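Local coordinates for alpha-L-rhamnosidase (Streptomyces avermitilis, PDB 3W5M), which hydrolyses terminal non-reducing alpha-L-rhamnose residues from plant flavonoid glycosides and gum arabic, and binds L-rhamnose through a calcium-dependent carbohydrate-binding module, at residues L27-M31 with W88-V92; R39-Y43 with V66-S70; Y75-K81 with W108-M113; T594-F600 with Y653-R659. Residues are numbered along the deposited sequence.

Interaction 1. Residues L27-M31 with W88-V92; sequences LSWPM and WSVRV
Two sheets of a fibronectin type III-like beta-sandwich face each other here, and their inward side chains form its core. Segment 88-92 is regular strand, while 27-31 is extended but broken by a short loop at Trp29-Pro30; their end-to-end directions differ by 44°, and Trp29 lies across from Val90 with CA atoms 7.7 Å apart, a spacing filled mainly by side chains. Along 88-92 the even-numbered residues point at 27-31, as beta alternation requires. Trp88, with chi1 near 74° (p), offers a broad flat surface: Leu27 CD2 sits over the face of its six-membered ring, 3.9 Å from the centroid, a CH-pi contact, while Ser28 O approaches the ring edge at 3.8 Å from CH2. Next along the strand comes Val90, whose compact branches pack against the indole of Trp29. Its CG2 lies 3.8 Å from the centroid of the six-membered ring of Trp29 (chi1 p), over the face, and its CG1 is 3.8 Å from Trp29 CB. Val92 fills the end of the row, CG1 3.6 Å from Trp29 NE1 and CG2 3.8 Å from Met31 SD. Trp29 NE1 bonds to Gln40. Val45 of strand 40-48 touches Leu27, Trp29 and Val90, and strand 5-6 meets Trp29 and Met31 through Val6.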
loop_
_atom_site.group_PDB
_atom_site.type_symbol
_atom_site.label_atom_id
_atom_site.label_comp_id
_atom_site.label_asym_id
_atom_site.label_seq_id
_atom_site.Cartn_x
_atom_site.Cartn_y
_atom_site.Cartn_z
ATOM N N LEU A 27 -15.116 21.823 5.326
ATOM C CA LEU A 27 -14.346 22.974 4.862
ATOM C C LEU A 27 -13.364 23.389 5.953
ATOM O O LEU A 27 -13.691 23.316 7.158
ATOM C CB LEU A 27 -15.333 24.125 4.592
ATOM C CG LEU A 27 -16.462 23.833 3.588
ATOM C CD1 LEU A 27 -17.399 25.034 3.527
ATOM C CD2 LEU A 27 -15.877 23.552 2.226
ATOM N N SER A 28 -12.167 23.829 5.556
ATOM C CA SER A 28 -11.156 24.273 6.515
ATOM C C SER A 28 -10.521 25.582 6.072
ATOM O O SER A 28 -10.311 25.792 4.865
ATOM C CB SER A 28 -10.049 23.224 6.677
ATOM O OG SER A 28 -10.540 22.029 7.313
ATOM N N TRP A 29 -10.208 26.446 7.028
ATOM C CA TRP A 29 -9.565 27.745 6.720
ATOM C C TRP A 29 -8.417 28.093 7.675
ATOM O O TRP A 29 -8.598 28.830 8.644
ATOM C CB TRP A 29 -10.594 28.890 6.573
ATOM C CG TRP A 29 -11.655 28.972 7.660
ATOM C CD1 TRP A 29 -11.576 29.662 8.838
ATOM C CD2 TRP A 29 -12.958 28.376 7.635
ATOM N NE1 TRP A 29 -12.742 29.503 9.557
ATOM C CE2 TRP A 29 -13.602 28.727 8.843
ATOM C CE3 TRP A 29 -13.633 27.555 6.717
ATOM C CZ2 TRP A 29 -14.896 28.309 9.158
ATOM C CZ3 TRP A 29 -14.940 27.168 7.010
ATOM C CH2 TRP A 29 -15.551 27.529 8.233
ATOM N N PRO A 30 -7.218 27.560 7.391
ATOM C CA PRO A 30 -6.057 28.029 8.145
ATOM C C PRO A 30 -5.983 29.563 8.021
ATOM O O PRO A 30 -6.336 30.129 6.964
ATOM C CB PRO A 30 -4.868 27.369 7.419
ATOM C CG PRO A 30 -5.448 26.271 6.573
ATOM C CD PRO A 30 -6.857 26.688 6.261
ATOM N N MET A 31 -5.581 30.237 9.086
ATOM C CA MET A 31 -5.463 31.692 9.033
ATOM C C MET A 31 -4.031 32.127 9.353
ATOM O O MET A 31 -3.291 31.401 10.001
ATOM C CB MET A 31 -6.451 32.339 9.995
ATOM C CG MET A 31 -7.919 32.243 9.567
ATOM S SD MET A 31 -9.004 32.357 11.023
ATOM C CE MET A 31 -8.805 30.721 11.733
ATOM N N TRP A 88 -16.586 28.611 -3.479
ATOM C CA TRP A 88 -16.776 29.031 -2.121
ATOM C C TRP A 88 -15.715 29.983 -1.626
ATOM O O TRP A 88 -14.619 30.069 -2.154
ATOM C CB TRP A 88 -16.939 27.841 -1.156
ATOM C CG TRP A 88 -15.657 27.088 -0.856
ATOM C CD1 TRP A 88 -14.977 26.280 -1.695
ATOM C CD2 TRP A 88 -14.932 27.112 0.377
ATOM N NE1 TRP A 88 -13.841 25.797 -1.067
ATOM C CE2 TRP A 88 -13.808 26.277 0.215
ATOM C CE3 TRP A 88 -15.137 27.743 1.613
ATOM C CZ2 TRP A 88 -12.888 26.039 1.247
ATOM C CZ3 TRP A 88 -14.205 27.533 2.646
ATOM C CH2 TRP A 88 -13.095 26.676 2.450
ATOM N N SER A 89 -16.084 30.672 -0.568
ATOM C CA SER A 89 -15.271 31.678 0.036
ATOM C C SER A 89 -15.704 31.747 1.478
ATOM O O SER A 89 -16.855 31.493 1.801
ATOM C CB SER A 89 -15.519 33.018 -0.659
ATOM O OG SER A 89 -14.512 33.950 -0.316
ATOM N N VAL A 90 -14.770 32.084 2.349
ATOM C CA VAL A 90 -15.070 32.270 3.765
ATOM C C VAL A 90 -14.376 33.557 4.262
ATOM O O VAL A 90 -13.361 34.008 3.692
ATOM C CB VAL A 90 -14.615 31.035 4.603
ATOM C CG1 VAL A 90 -13.103 30.810 4.519
ATOM C CG2 VAL A 90 -15.051 31.139 6.046
ATOM N N ARG A 91 -14.945 34.137 5.303
ATOM C CA ARG A 91 -14.332 35.239 6.029
ATOM C C ARG A 91 -14.617 34.993 7.484
ATOM O O ARG A 91 -15.548 34.264 7.830
ATOM C CB ARG A 91 -14.861 36.618 5.582
ATOM C CG ARG A 91 -16.336 36.852 5.837
ATOM C CD ARG A 91 -16.620 38.345 5.801
ATOM N NE ARG A 91 -18.046 38.621 5.873
ATOM C CZ ARG A 91 -18.580 39.813 5.630
ATOM N NH1 ARG A 91 -17.787 40.825 5.292
ATOM N NH2 ARG A 91 -19.899 39.983 5.727
ATOM N N VAL A 92 -13.780 35.558 8.342
ATOM C CA VAL A 92 -13.916 35.336 9.767
ATOM C C VAL A 92 -13.813 36.660 10.503
ATOM O O VAL A 92 -13.322 37.661 9.951
ATOM C CB VAL A 92 -12.784 34.416 10.294
ATOM C CG1 VAL A 92 -12.800 33.056 9.606
ATOM C CG2 VAL A 92 -11.433 35.085 10.100
#

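Interaction 2. Residues R39-Y43 with V66-S70; sequences RQSAY and VSDDS
A classic beta bulge interrupts strand 40-48 in this fibronectin type III-like domain, with Ser41 and Ala42 both opposite Trp93; on the other flank the strand receives the chain leaving strand 60-66. Ala42 and Val66 form an antiparallel non-hydrogen-bonded pair, CA atoms 4.3 Å apart, with side chains on the same face. Beyond them the backbone of 66-70 departs from regular strand geometry, and Gln40 lies nearest Asp68, CA to CA 5.0 Å.

Among the backbone contacts, Ser67 N donates to Ser41 O at 3.0 Å. Two CA-H...O contacts accompany it, Val66 CA to Ser41 O at 3.6 Å and Asp68 CA to Gln40 O at 3.4 Å. Gln40 suits its buried place because its extended chain (chi1 and chi2 both t) carries an amide with two hydrogens to give: NE2 donates to Ser67 O at 2.9 Å and to Asp69 O at 2.8 Å, tying down a loop that lacks strand pairing. Its OE1 accepts from Trp29 NE1. Asn987 bonds to Gln40 N, Asp68 O and Ser70 OG, joining this edge to a distant part of the chain.

Among side-chain contacts, Tyr43, chi1 p, brings CE2 within 3.6 Å of Ser67 CB, at the ring edge. Within the loop, Ser67 (chi1 t) makes an ST turn, its OG accepting from Asp69 N at 2.9 Å.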
loop_
_atom_site.group_PDB
_atom_site.type_symbol
_atom_site.label_atom_id
_atom_site.label_comp_id
_atom_site.label_asym_id
_atom_site.label_seq_id
_atom_site.Cartn_x
_atom_site.Cartn_y
_atom_site.Cartn_z
ATOM N N ARG A 39 -7.719 34.741 17.908
ATOM C CA ARG A 39 -8.722 33.699 17.972
ATOM C C ARG A 39 -9.869 34.093 17.061
ATOM O O ARG A 39 -10.139 35.282 16.866
ATOM C CB ARG A 39 -9.287 33.556 19.391
ATOM C CG ARG A 39 -8.332 33.060 20.462
ATOM C CD ARG A 39 -9.030 32.988 21.819
ATOM N NE ARG A 39 -9.616 34.270 22.229
ATOM C CZ ARG A 39 -10.920 34.561 22.198
ATOM N NH1 ARG A 39 -11.809 33.669 21.776
ATOM N NH2 ARG A 39 -11.342 35.758 22.584
ATOM N N GLN A 40 -10.562 33.096 16.531
ATOM C CA GLN A 40 -11.774 33.334 15.754
ATOM C C GLN A 40 -13.016 33.348 16.661
ATOM O O GLN A 40 -13.203 32.453 17.475
ATOM C CB GLN A 40 -11.926 32.261 14.662
ATOM C CG GLN A 40 -13.236 32.308 13.889
ATOM C CD GLN A 40 -13.450 31.043 13.095
ATOM O OE1 GLN A 40 -12.698 30.756 12.159
ATOM N NE2 GLN A 40 -14.491 30.293 13.447
ATOM N N SER A 41 -13.852 34.380 16.495
ATOM C CA SER A 41 -15.143 34.470 17.182
ATOM C C SER A 41 -16.303 34.051 16.281
ATOM O O SER A 41 -17.320 33.562 16.779
ATOM C CB SER A 41 -15.407 35.885 17.761
ATOM O OG SER A 41 -15.238 36.896 16.784
ATOM N N ALA A 42 -16.158 34.251 14.971
ATOM C CA ALA A 42 -17.247 33.939 14.038
ATOM C C ALA A 42 -16.723 33.622 12.662
ATOM O O ALA A 42 -15.597 34.001 12.341
ATOM C CB ALA A 42 -18.224 35.120 13.975
ATOM N N TYR A 43 -17.536 32.958 11.837
ATOM C CA TYR A 43 -17.191 32.755 10.423
ATOM C C TYR A 43 -18.425 32.911 9.565
ATOM O O TYR A 43 -19.540 32.854 10.061
ATOM C CB TYR A 43 -16.584 31.358 10.186
ATOM C CG TYR A 43 -17.547 30.206 10.444
ATOM C CD1 TYR A 43 -18.420 29.764 9.440
ATOM C CD2 TYR A 43 -17.569 29.540 11.674
ATOM C CE1 TYR A 43 -19.295 28.714 9.655
ATOM C CE2 TYR A 43 -18.449 28.474 11.892
ATOM C CZ TYR A 43 -19.319 28.083 10.881
ATOM O OH TYR A 43 -20.192 27.029 11.064
ATOM N N VAL A 66 -21.503 32.281 14.983
ATOM C CA VAL A 66 -20.692 32.480 16.195
ATOM C C VAL A 66 -20.105 31.132 16.611
ATOM O O VAL A 66 -20.833 30.229 17.030
ATOM C CB VAL A 66 -21.534 33.104 17.342
ATOM C CG1 VAL A 66 -20.705 33.264 18.609
ATOM C CG2 VAL A 66 -22.114 34.448 16.900
ATOM N N SER A 67 -18.787 30.998 16.462
ATOM C CA SER A 67 -18.088 29.717 16.619
ATOM C C SER A 67 -16.596 29.983 16.509
ATOM O O SER A 67 -16.180 30.889 15.775
ATOM C CB SER A 67 -18.491 28.737 15.498
ATOM O OG SER A 67 -17.709 27.545 15.561
ATOM N N ASP A 68 -15.794 29.215 17.239
ATOM C CA ASP A 68 -14.349 29.240 17.029
ATOM C C ASP A 68 -13.864 28.079 16.151
ATOM O O ASP A 68 -12.664 27.826 16.085
ATOM C CB ASP A 68 -13.575 29.275 18.360
ATOM C CG ASP A 68 -13.781 28.025 19.214
ATOM O OD1 ASP A 68 -14.341 27.013 18.736
ATOM O OD2 ASP A 68 -13.371 28.052 20.394
ATOM N N ASP A 69 -14.787 27.377 15.491
ATOM C CA ASP A 69 -14.423 26.259 14.604
ATOM C C ASP A 69 -13.867 26.781 13.285
ATOM O O ASP A 69 -14.496 27.603 12.616
ATOM C CB ASP A 69 -15.634 25.378 14.308
ATOM C CG ASP A 69 -16.065 24.536 15.505
ATOM O OD1 ASP A 69 -15.241 24.249 16.402
ATOM O OD2 ASP A 69 -17.244 24.140 15.524
ATOM N N SER A 70 -12.692 26.299 12.908
ATOM C CA SER A 70 -12.074 26.742 11.652
ATOM C C SER A 70 -11.530 25.586 10.804
ATOM O O SER A 70 -10.980 25.787 9.692
ATOM C CB SER A 70 -10.993 27.790 11.937
ATOM O OG SER A 70 -9.902 27.267 12.683
#

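Interaction 3. Residues Y75-K81 with W108-M113; sequences YAGPPLK and WETGLM
Leu80 and Trp108 make the apolar centre, where the loop after strand 73-74 folds against strand 106-110 of the fibronectin type III-like sandwich. Leu80 (chi1 m, chi2 t) directs CD1 to the edge of the indole, 3.8 Å from Trp108 NE1 and 3.9 Å from CZ2. Trp108, chi1 near 79° (p), also turns its edge toward the face of Tyr75 (chi1 t) in an offset edge-to-face pair, with 6.0 Å between the centroids of the Tyr75 ring and the six-membered ring of Trp108 and planes at 68°. Further out, Met113, in a left-handed backbone conformation (phi 47°, psi 56°), returns its flexible side chain toward the loop and places CE 4.3 Å from Leu80 CB.

At the polar edge Thr110, chi1 p, donates from OG1 to Lys81 O at 2.7 Å; Lys81 CA and Thr110 CA, 7.3 Å apart, are the nearest such pair. Tyr75 OH donates forward to Pro78 O at 2.7 Å, within its own loop. Thr110 OG1 also accepts from Thr84 N, so this small hydroxyl joins two backbone groups near the start of strand 85-94. The chemistry implies a loop seated mainly by side-chain packing and fixed at one end by a side-chain-to-backbone bond.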
loop_
_atom_site.group_PDB
_atom_site.type_symbol
_atom_site.label_atom_id
_atom_site.label_comp_id
_atom_site.label_asym_id
_atom_site.label_seq_id
_atom_site.Cartn_x
_atom_site.Cartn_y
_atom_site.Cartn_z
ATOM N N TYR A 75 -20.187 21.536 5.283
ATOM C CA TYR A 75 -21.195 22.186 4.441
ATOM C C TYR A 75 -22.589 21.913 4.992
ATOM O O TYR A 75 -22.937 20.759 5.252
ATOM C CB TYR A 75 -21.096 21.668 3.027
ATOM C CG TYR A 75 -22.206 22.172 2.119
ATOM C CD1 TYR A 75 -22.168 23.462 1.591
ATOM C CD2 TYR A 75 -23.292 21.348 1.794
ATOM C CE1 TYR A 75 -23.184 23.920 0.759
ATOM C CE2 TYR A 75 -24.321 21.796 0.965
ATOM C CZ TYR A 75 -24.262 23.077 0.448
ATOM O OH TYR A 75 -25.267 23.520 -0.378
ATOM N N ALA A 76 -23.383 22.963 5.166
ATOM C CA ALA A 76 -24.753 22.767 5.698
ATOM C C ALA A 76 -25.793 23.570 4.940
ATOM O O ALA A 76 -26.772 24.037 5.509
ATOM C CB ALA A 76 -24.812 23.049 7.203
ATOM N N GLY A 77 -25.592 23.716 3.639
ATOM C CA GLY A 77 -26.600 24.325 2.779
ATOM C C GLY A 77 -27.496 23.294 2.109
ATOM O O GLY A 77 -27.558 22.153 2.547
ATOM N N PRO A 78 -28.190 23.705 1.031
ATOM C CA PRO A 78 -29.124 22.849 0.296
ATOM C C PRO A 78 -28.416 21.646 -0.337
ATOM O O PRO A 78 -27.224 21.716 -0.601
ATOM C CB PRO A 78 -29.708 23.796 -0.761
ATOM C CG PRO A 78 -29.568 25.157 -0.153
ATOM C CD PRO A 78 -28.259 25.107 0.576
ATOM N N PRO A 79 -29.139 20.527 -0.548
ATOM C CA PRO A 79 -28.491 19.313 -1.070
ATOM C C PRO A 79 -27.673 19.583 -2.335
ATOM O O PRO A 79 -28.160 20.236 -3.260
ATOM C CB PRO A 79 -29.681 18.423 -1.404
ATOM C CG PRO A 79 -30.724 18.830 -0.418
ATOM C CD PRO A 79 -30.592 20.321 -0.347
ATOM N N LEU A 80 -26.442 19.068 -2.377
ATOM C CA LEU A 80 -25.602 19.203 -3.576
ATOM C C LEU A 80 -26.050 18.289 -4.719
ATOM O O LEU A 80 -26.559 17.184 -4.480
ATOM C CB LEU A 80 -24.133 18.900 -3.226
ATOM C CG LEU A 80 -23.490 19.710 -2.100
ATOM C CD1 LEU A 80 -22.085 19.164 -1.824
ATOM C CD2 LEU A 80 -23.428 21.173 -2.490
ATOM N N LYS A 81 -25.865 18.762 -5.949
ATOM C CA LYS A 81 -26.181 18.029 -7.166
ATOM C C LYS A 81 -24.897 17.381 -7.700
ATOM O O LYS A 81 -23.782 17.904 -7.447
ATOM C CB LYS A 81 -26.710 18.974 -8.261
ATOM C CG LYS A 81 -27.987 19.745 -7.944
ATOM C CD LYS A 81 -28.510 20.443 -9.196
ATOM C CE LYS A 81 -27.748 21.712 -9.570
ATOM N NZ LYS A 81 -26.670 21.517 -10.595
ATOM N N TRP A 108 -14.890 23.226 -5.121
ATOM C CA TRP A 108 -14.837 21.754 -5.228
ATOM C C TRP A 108 -15.839 21.336 -6.286
ATOM O O TRP A 108 -16.757 22.093 -6.600
ATOM C CB TRP A 108 -15.095 21.059 -3.884
ATOM C CG TRP A 108 -16.546 20.961 -3.457
ATOM C CD1 TRP A 108 -17.404 19.919 -3.675
ATOM C CD2 TRP A 108 -17.289 21.941 -2.715
ATOM N NE1 TRP A 108 -18.637 20.189 -3.120
ATOM C CE2 TRP A 108 -18.593 21.419 -2.518
ATOM C CE3 TRP A 108 -16.972 23.201 -2.177
ATOM C CZ2 TRP A 108 -19.576 22.117 -1.815
ATOM C CZ3 TRP A 108 -17.950 23.899 -1.483
ATOM C CH2 TRP A 108 -19.235 23.350 -1.299
ATOM N N GLU A 109 -15.659 20.156 -6.859
ATOM C CA GLU A 109 -16.585 19.674 -7.858
ATOM C C GLU A 109 -17.079 18.285 -7.482
ATOM O O GLU A 109 -16.287 17.386 -7.208
ATOM C CB GLU A 109 -15.926 19.686 -9.252
ATOM C CG GLU A 109 -16.873 19.296 -10.379
ATOM C CD GLU A 109 -16.230 19.391 -11.757
ATOM O OE1 GLU A 109 -15.630 20.446 -12.057
ATOM O OE2 GLU A 109 -16.334 18.433 -12.556
ATOM N N THR A 110 -18.404 18.109 -7.471
ATOM C CA THR A 110 -18.970 16.803 -7.162
ATOM C C THR A 110 -18.759 15.836 -8.305
ATOM O O THR A 110 -18.668 16.227 -9.500
ATOM C CB THR A 110 -20.474 16.909 -6.815
ATOM O OG1 THR A 110 -21.180 17.485 -7.922
ATOM C CG2 THR A 110 -20.658 17.786 -5.612
ATOM N N GLY A 111 -18.678 14.558 -7.949
ATOM C CA GLY A 111 -18.722 13.510 -8.948
ATOM C C GLY A 111 -20.140 13.079 -9.278
ATOM O O GLY A 111 -21.099 13.875 -9.211
ATOM N N LEU A 112 -20.276 11.796 -9.611
ATOM C CA LEU A 112 -21.534 11.252 -10.088
ATOM C C LEU A 112 -22.530 11.007 -8.961
ATOM O O LEU A 112 -23.730 10.883 -9.213
ATOM C CB LEU A 112 -21.273 9.977 -10.876
ATOM C CG LEU A 112 -20.536 10.156 -12.217
ATOM C CD1 LEU A 112 -20.458 8.851 -12.981
ATOM C CD2 LEU A 112 -21.179 11.213 -13.095
ATOM N N MET A 113 -22.033 10.935 -7.731
ATOM C CA MET A 113 -22.867 10.798 -6.524
ATOM C C MET A 113 -23.938 9.716 -6.658
ATOM O O MET A 113 -25.133 9.993 -6.497
ATOM C CB MET A 113 -23.541 12.124 -6.182
ATOM C CG MET A 113 -22.577 13.255 -5.906
ATOM S SD MET A 113 -23.449 14.703 -5.317
ATOM C CE MET A 113 -23.025 14.723 -3.571
#

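Interaction 4. Residues T594-F600 with Y653-R659; sequences TSAPFTF and YTMESAR
The linker that leads from strand 587-594 into strand 600-604 runs along the corner between helices 641-654 and 658-671 of the (alpha/alpha)6-barrel catalytic domain. Its backbone is mostly extended after an inverse gamma turn centred on Ser595, and a single bridge pairs Phe598 with Met655, CA atoms 4.2 Å apart. Glu656 N donates to Pro597 O at 3.0 Å, and Thr599 N to Thr654 O at 2.8 Å. Thr599, chi1 p, adds a side-chain bond from OG1 to Tyr653 O at 2.7 Å, so a short beta-branched residue serves carbonyls at the end of the first helix. Water 2 donates to both Thr654 O and Phe600 O, at 2.9 Å each.

Glu656 prepares the second helix: OE2 accepts from Arg659 N at 3.0 Å, a capping bond, while OE1 forms a salt bridge with Arg659 NH2, also at 3.0 Å. That long arginine is thereby oriented to give NH2 to Ser595 O at 2.9 Å. Two apolar contacts complete it: flexible Met655 makes a Met-aromatic contact, SD 4.5 Å from the Phe598 centroid, and, at the Phe600 end, the edge of Tyr653 meets the face of Phe600, centroids 5.5 Å apart and planes at 87°. Tyr927 of helix 923-929 joins those two rings, helix 607-622 packs on Phe598 and Met655, and strand 955-962 receives Phe600.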
loop_
_atom_site.group_PDB
_atom_site.type_symbol
_atom_site.label_atom_id
_atom_site.label_comp_id
_atom_site.label_asym_id
_atom_site.label_seq_id
_atom_site.Cartn_x
_atom_site.Cartn_y
_atom_site.Cartn_z
ATOM N N THR A 594 0.603 6.992 -2.296
ATOM C CA THR A 594 -0.537 7.889 -2.196
ATOM C C THR A 594 -0.163 9.381 -2.335
ATOM O O THR A 594 0.863 9.843 -1.803
ATOM C CB THR A 594 -1.343 7.622 -0.909
ATOM O OG1 THR A 594 -2.566 8.383 -0.956
ATOM C CG2 THR A 594 -0.568 7.987 0.323
ATOM N N SER A 595 -0.995 10.137 -3.057
ATOM C CA SER A 595 -0.712 11.549 -3.306
ATOM C C SER A 595 -1.164 12.327 -2.104
ATOM O O SER A 595 -2.282 12.850 -2.069
ATOM C CB SER A 595 -1.388 12.038 -4.604
ATOM O OG SER A 595 -2.752 11.554 -4.719
ATOM N N ALA A 596 -0.314 12.351 -1.078
ATOM C CA ALA A 596 -0.560 13.148 0.118
ATOM C C ALA A 596 0.742 13.848 0.445
ATOM O O ALA A 596 1.810 13.283 0.202
ATOM C CB ALA A 596 -1.007 12.251 1.282
ATOM N N PRO A 597 0.674 15.090 0.963
ATOM C CA PRO A 597 1.890 15.840 1.267
ATOM C C PRO A 597 2.625 15.296 2.494
ATOM O O PRO A 597 2.005 14.702 3.387
ATOM C CB PRO A 597 1.375 17.261 1.579
ATOM C CG PRO A 597 -0.086 17.111 1.874
ATOM C CD PRO A 597 -0.559 15.882 1.167
ATOM N N PHE A 598 3.947 15.493 2.524
ATOM C CA PHE A 598 4.705 15.266 3.756
ATOM C C PHE A 598 4.473 16.446 4.686
ATOM O O PHE A 598 4.399 17.579 4.247
ATOM C CB PHE A 598 6.201 15.073 3.445
ATOM C CG PHE A 598 6.470 13.804 2.694
ATOM C CD1 PHE A 598 6.401 13.785 1.294
ATOM C CD2 PHE A 598 6.697 12.615 3.385
ATOM C CE1 PHE A 598 6.580 12.583 0.609
ATOM C CE2 PHE A 598 6.893 11.414 2.700
ATOM C CZ PHE A 598 6.832 11.407 1.308
ATOM N N THR A 599 4.317 16.176 5.976
ATOM C CA THR A 599 3.835 17.216 6.872
ATOM C C THR A 599 4.721 17.411 8.103
ATOM O O THR A 599 4.320 18.095 9.051
ATOM C CB THR A 599 2.395 16.908 7.351
ATOM O OG1 THR A 599 2.349 15.568 7.847
ATOM C CG2 THR A 599 1.379 17.072 6.178
ATOM N N PHE A 600 5.920 16.838 8.105
ATOM C CA PHE A 600 6.821 17.053 9.238
ATOM C C PHE A 600 8.269 17.179 8.825
ATOM O O PHE A 600 8.877 16.201 8.367
ATOM C CB PHE A 600 6.682 15.940 10.295
ATOM C CG PHE A 600 7.100 16.376 11.687
ATOM C CD1 PHE A 600 8.433 16.325 12.089
ATOM C CD2 PHE A 600 6.149 16.862 12.597
ATOM C CE1 PHE A 600 8.806 16.741 13.364
ATOM C CE2 PHE A 600 6.528 17.270 13.866
ATOM C CZ PHE A 600 7.856 17.209 14.245
ATOM N N TYR A 653 2.065 12.272 11.976
ATOM C CA TYR A 653 2.980 13.404 11.984
ATOM C C TYR A 653 3.573 13.617 10.586
ATOM O O TYR A 653 3.611 14.746 10.071
ATOM C CB TYR A 653 4.138 13.157 12.959
ATOM C CG TYR A 653 3.923 13.503 14.430
ATOM C CD1 TYR A 653 4.080 14.818 14.897
ATOM C CD2 TYR A 653 3.660 12.518 15.356
ATOM C CE1 TYR A 653 3.927 15.131 16.259
ATOM C CE2 TYR A 653 3.511 12.822 16.719
ATOM C CZ TYR A 653 3.654 14.129 17.158
ATOM O OH TYR A 653 3.519 14.419 18.523
ATOM N N THR A 654 4.043 12.539 9.973
ATOM C CA THR A 654 4.955 12.701 8.842
ATOM C C THR A 654 4.299 12.890 7.473
ATOM O O THR A 654 4.897 13.519 6.620
ATOM C CB THR A 654 5.990 11.592 8.798
ATOM O OG1 THR A 654 5.344 10.390 9.192
ATOM C CG2 THR A 654 7.123 11.890 9.811
ATOM N N MET A 655 3.089 12.367 7.269
ATOM C CA MET A 655 2.321 12.672 6.045
ATOM C C MET A 655 0.886 12.964 6.439
ATOM O O MET A 655 0.422 12.522 7.502
ATOM C CB MET A 655 2.292 11.478 5.100
ATOM C CG MET A 655 3.643 11.061 4.576
ATOM S SD MET A 655 3.584 9.597 3.520
ATOM C CE MET A 655 2.860 10.220 1.988
ATOM N N GLU A 656 0.198 13.731 5.606
ATOM C CA GLU A 656 -1.244 13.868 5.759
ATOM C C GLU A 656 -1.843 12.475 5.531
ATOM O O GLU A 656 -1.869 11.963 4.421
ATOM C CB GLU A 656 -1.824 14.911 4.805
ATOM C CG GLU A 656 -3.343 15.090 4.983
ATOM C CD GLU A 656 -4.174 14.219 4.044
ATOM O OE1 GLU A 656 -4.074 14.408 2.810
ATOM O OE2 GLU A 656 -4.953 13.338 4.521
ATOM N N SER A 657 -2.280 11.845 6.620
ATOM C CA SER A 657 -2.700 10.450 6.598
ATOM C C SER A 657 -4.203 10.306 6.807
ATOM O O SER A 657 -4.720 9.185 6.807
ATOM C CB SER A 657 -1.927 9.639 7.672
ATOM O OG SER A 657 -0.532 9.628 7.368
ATOM N N ALA A 658 -4.924 11.435 6.903
ATOM C CA ALA A 658 -6.368 11.374 7.154
ATOM C C ALA A 658 -7.159 10.716 6.035
ATOM O O ALA A 658 -7.942 9.815 6.281
ATOM C CB ALA A 658 -6.921 12.758 7.449
ATOM N N ARG A 659 -6.997 11.170 4.792
ATOM C CA ARG A 659 -7.771 10.558 3.733
ATOM C C ARG A 659 -7.361 9.075 3.579
ATOM O O ARG A 659 -8.218 8.207 3.348
ATOM C CB ARG A 659 -7.532 11.290 2.412
ATOM C CG ARG A 659 -8.117 12.713 2.346
ATOM C CD ARG A 659 -7.731 13.346 0.997
ATOM N NE ARG A 659 -6.281 13.556 0.964
ATOM C CZ ARG A 659 -5.525 13.468 -0.142
ATOM N NH1 ARG A 659 -6.063 13.187 -1.320
ATOM N NH2 ARG A 659 -4.207 13.647 -0.047
HETATM O O HOH W 1 -4.597 13.521 -3.892
HETATM O O HOH W 2 7.713 14.146 6.676
#

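In the fold
Interactions 1, 2 and 3 share the N-terminal fibronectin type III-like domain, whereas interaction 4 comes much later in the chain, at the catalytic barrel. Interaction 2 is nested within the loop closed by interaction 1; their centres are 10 Å apart and they touch directly, Trp29 bonding to Gln40 and Ser70. Interaction 3 crosses interaction 1 along the chain, centres 18 Å apart, and meets it where Trp88 packs on Trp108. All three reach the sheet containing strands 40-48, 85-94 and 106-110, so interaction 1, which touches both of the others, joins them across one sheet. Interaction 4 lies 21 to 26 Å from the others, centre to centre, without touching: a separate junction in a multidomain enzyme.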